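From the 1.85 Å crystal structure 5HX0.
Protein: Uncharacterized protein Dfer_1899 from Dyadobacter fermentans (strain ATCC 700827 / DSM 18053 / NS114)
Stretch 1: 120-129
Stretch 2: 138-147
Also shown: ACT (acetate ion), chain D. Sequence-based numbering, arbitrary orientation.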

# COMPACT_ATOMS: atom_id res chain seq x y z
N PRO A 120 5.39 3.09 -3.16
CA PRO A 120 4.79 4.44 -3.23
C PRO A 120 4.45 4.88 -4.64
O PRO A 120 3.62 5.79 -4.81
CB PRO A 120 5.88 5.33 -2.61
CG PRO A 120 6.60 4.40 -1.64
CD PRO A 120 6.68 3.10 -2.45
N PHE A 121 5.06 4.29 -5.67
CA PHE A 121 4.91 4.79 -7.03
C PHE A 121 4.10 3.89 -7.94
O PHE A 121 4.00 4.19 -9.13
CB PHE A 121 6.29 5.06 -7.65
CG PHE A 121 7.12 5.99 -6.81
CD1 PHE A 121 6.84 7.34 -6.80
CD2 PHE A 121 8.10 5.49 -5.97
CE1 PHE A 121 7.55 8.19 -5.99
CE2 PHE A 121 8.83 6.34 -5.17
CZ PHE A 121 8.54 7.70 -5.18
N GLY A 122 3.51 2.81 -7.43
CA GLY A 122 2.61 2.02 -8.25
C GLY A 122 2.41 0.62 -7.70
O GLY A 122 2.62 0.36 -6.51
N GLY A 123 2.00 -0.29 -8.61
CA GLY A 123 1.68 -1.66 -8.25
C GLY A 123 2.89 -2.57 -8.31
O GLY A 123 3.81 -2.37 -9.12
N SER A 124 2.92 -3.57 -7.41
CA SER A 124 4.07 -4.46 -7.27
C SER A 124 3.72 -5.88 -7.70
O SER A 124 2.57 -6.32 -7.59
CB SER A 124 4.56 -4.46 -5.82
OG SER A 124 4.96 -3.16 -5.46
N GLN A 125 4.72 -6.62 -8.18
CA GLN A 125 4.49 -7.92 -8.81
C GLN A 125 5.25 -9.04 -8.11
O GLN A 125 6.21 -8.81 -7.38
CB GLN A 125 4.96 -7.90 -10.27
CG GLN A 125 4.32 -6.78 -11.09
CD GLN A 125 2.83 -6.98 -11.21
OE1 GLN A 125 2.05 -6.23 -10.64
NE2 GLN A 125 2.43 -8.03 -11.93
N ASP A 126 4.81 -10.28 -8.39
CA ASP A 126 5.59 -11.51 -8.21
C ASP A 126 6.65 -11.44 -7.11
O ASP A 126 7.86 -11.44 -7.42
CB ASP A 126 6.29 -11.88 -9.52
CG ASP A 126 5.34 -11.98 -10.70
OD1 ASP A 126 4.28 -11.34 -10.69
OD2 ASP A 126 5.67 -12.71 -11.67
N PRO A 127 6.29 -11.40 -5.84
CA PRO A 127 7.32 -11.40 -4.79
C PRO A 127 8.08 -12.72 -4.80
O PRO A 127 7.48 -13.79 -4.73
CB PRO A 127 6.52 -11.24 -3.49
CG PRO A 127 5.14 -11.91 -3.84
CD PRO A 127 4.92 -11.60 -5.31
N CYS A 128 9.40 -12.63 -4.87
CA CYS A 128 10.25 -13.82 -4.89
C CYS A 128 11.13 -13.82 -3.64
O CYS A 128 12.06 -13.03 -3.55
CB CYS A 128 11.07 -13.83 -6.18
SG CYS A 128 9.99 -14.24 -7.57
N LEU A 129 10.83 -14.71 -2.70
CA LEU A 129 11.55 -14.81 -1.44
C LEU A 129 12.81 -15.68 -1.58
O LEU A 129 12.78 -16.74 -2.21
CB LEU A 129 10.64 -15.41 -0.36
CG LEU A 129 9.35 -14.66 -0.00
CD1 LEU A 129 8.51 -15.44 1.04
CD2 LEU A 129 9.69 -13.27 0.54
N LEU A 138 15.45 -12.09 1.52
CA LEU A 138 15.32 -11.16 0.41
C LEU A 138 13.96 -11.37 -0.24
O LEU A 138 13.52 -12.51 -0.38
CB LEU A 138 16.41 -11.38 -0.63
CG LEU A 138 17.87 -11.35 -0.17
CD1 LEU A 138 18.79 -11.65 -1.35
CD2 LEU A 138 18.17 -9.99 0.38
N CYS A 139 13.32 -10.27 -0.65
CA CYS A 139 12.04 -10.35 -1.36
C CYS A 139 12.16 -9.50 -2.62
O CYS A 139 12.03 -8.27 -2.56
CB CYS A 139 10.87 -9.90 -0.48
SG CYS A 139 9.27 -10.03 -1.32
N ALA A 140 12.41 -10.14 -3.76
CA ALA A 140 12.52 -9.43 -5.03
C ALA A 140 11.14 -9.15 -5.60
O ALA A 140 10.19 -9.93 -5.42
CB ALA A 140 13.34 -10.25 -6.02
N SER A 141 11.02 -8.02 -6.28
CA SER A 141 9.75 -7.67 -6.91
C SER A 141 10.06 -6.80 -8.13
O SER A 141 11.22 -6.58 -8.49
CB SER A 141 8.83 -6.97 -5.90
OG SER A 141 7.57 -6.66 -6.48
N TYR A 142 9.00 -6.29 -8.76
CA TYR A 142 9.10 -5.29 -9.82
C TYR A 142 7.74 -4.62 -9.93
O TYR A 142 6.76 -5.09 -9.37
CB TYR A 142 9.56 -5.89 -11.15
CG TYR A 142 8.80 -7.12 -11.65
CD1 TYR A 142 7.72 -6.97 -12.51
CD2 TYR A 142 9.20 -8.41 -11.31
CE1 TYR A 142 7.04 -8.07 -13.01
CE2 TYR A 142 8.51 -9.53 -11.80
CZ TYR A 142 7.43 -9.33 -12.65
OH TYR A 142 6.71 -10.40 -13.17
N GLY A 143 7.70 -3.48 -10.64
CA GLY A 143 6.56 -2.58 -10.53
C GLY A 143 6.05 -2.01 -11.84
O GLY A 143 6.74 -2.02 -12.88
N TRP A 144 4.83 -1.46 -11.75
CA TRP A 144 4.12 -0.80 -12.84
C TRP A 144 3.60 0.55 -12.35
O TRP A 144 2.95 0.62 -11.31
CB TRP A 144 2.91 -1.64 -13.29
CG TRP A 144 3.28 -2.90 -13.97
CD1 TRP A 144 3.31 -4.16 -13.43
CD2 TRP A 144 3.69 -3.04 -15.35
NE1 TRP A 144 3.72 -5.07 -14.39
CE2 TRP A 144 3.95 -4.40 -15.57
CE3 TRP A 144 3.87 -2.13 -16.40
CZ2 TRP A 144 4.37 -4.89 -16.82
CZ3 TRP A 144 4.28 -2.61 -17.63
CH2 TRP A 144 4.53 -3.98 -17.83
N ALA A 145 3.84 1.60 -13.13
CA ALA A 145 3.33 2.92 -12.78
C ALA A 145 2.16 3.28 -13.69
O ALA A 145 2.02 2.77 -14.80
CB ALA A 145 4.44 3.97 -12.86
N PHE A 146 1.30 4.19 -13.21
CA PHE A 146 0.09 4.54 -13.94
C PHE A 146 0.11 6.04 -14.16
O PHE A 146 -0.09 6.81 -13.22
CB PHE A 146 -1.16 4.06 -13.20
CG PHE A 146 -1.22 2.54 -13.12
CD1 PHE A 146 -0.44 1.85 -12.22
CD2 PHE A 146 -2.00 1.83 -14.02
CE1 PHE A 146 -0.45 0.43 -12.18
CE2 PHE A 146 -2.03 0.43 -13.99
CZ PHE A 146 -1.25 -0.26 -13.06
N LEU A 147 0.35 6.45 -15.39
CA LEU A 147 0.62 7.85 -15.70
C LEU A 147 -0.58 8.49 -16.38
O LEU A 147 -1.40 7.82 -17.01
CB LEU A 147 1.85 7.98 -16.60
CG LEU A 147 3.21 8.06 -15.91
CD1 LEU A 147 3.48 6.81 -15.09
CD2 LEU A 147 4.31 8.25 -16.97
C ACT D . 3.39 -11.34 -14.15
O ACT D . 3.72 -10.37 -13.42
OXT ACT D . 3.80 -12.49 -13.81
CH3 ACT D . 2.55 -11.12 -15.37
O HOH W 1 1.76 4.93 -10.48

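The two stretches run antiparallel and pair in two short ladders whose register shifts by one residue between Ser124 and Cys128. Ahead of the first ladder, a water bridges the stretches, donating to Phe121 O (2.7 Å) and accepting from Phe146 N (2.9 Å). Gly122 follows with its CA 3.4 Å from Trp144 O; a CB here would clash with that oxygen, and the backbone angles themselves call for glycine. Gly123 and Trp144 form a hydrogen-bonded pair, with Gly123 N to Trp144 O and Trp144 N to Gly123 O both 3.0 Å. Ser124 then faces Gly143 in a non-hydrogen-bonded pair, their CA atoms 4.5 Å apart.

Gln125 anchors the irregular segment between the ladders. Its N donates to Tyr142 O (2.8 Å), while its O accepts from Ser141 OG (2.7 Å), so a side-chain hydroxyl serves a carbonyl within the register shift. Gln125 CB lies over one face of the Tyr142 ring, 3.7 Å from the ring centroid in a CH-pi contact, and Gln125 NE2 donates to acetate O (3.1 Å). Asp126 OD2 approaches Tyr142 OH to 2.9 Å. Pro127 CB packs against Cys139 SG at 3.7 Å.

Regular pairing resumes at Cys128, where Cys128 N to Ala140 O and Ala140 N to Cys128 O both measure 2.9 Å. Finally, Leu129 CD2 meets Cys139 CB at 3.7 Å, an apolar contact.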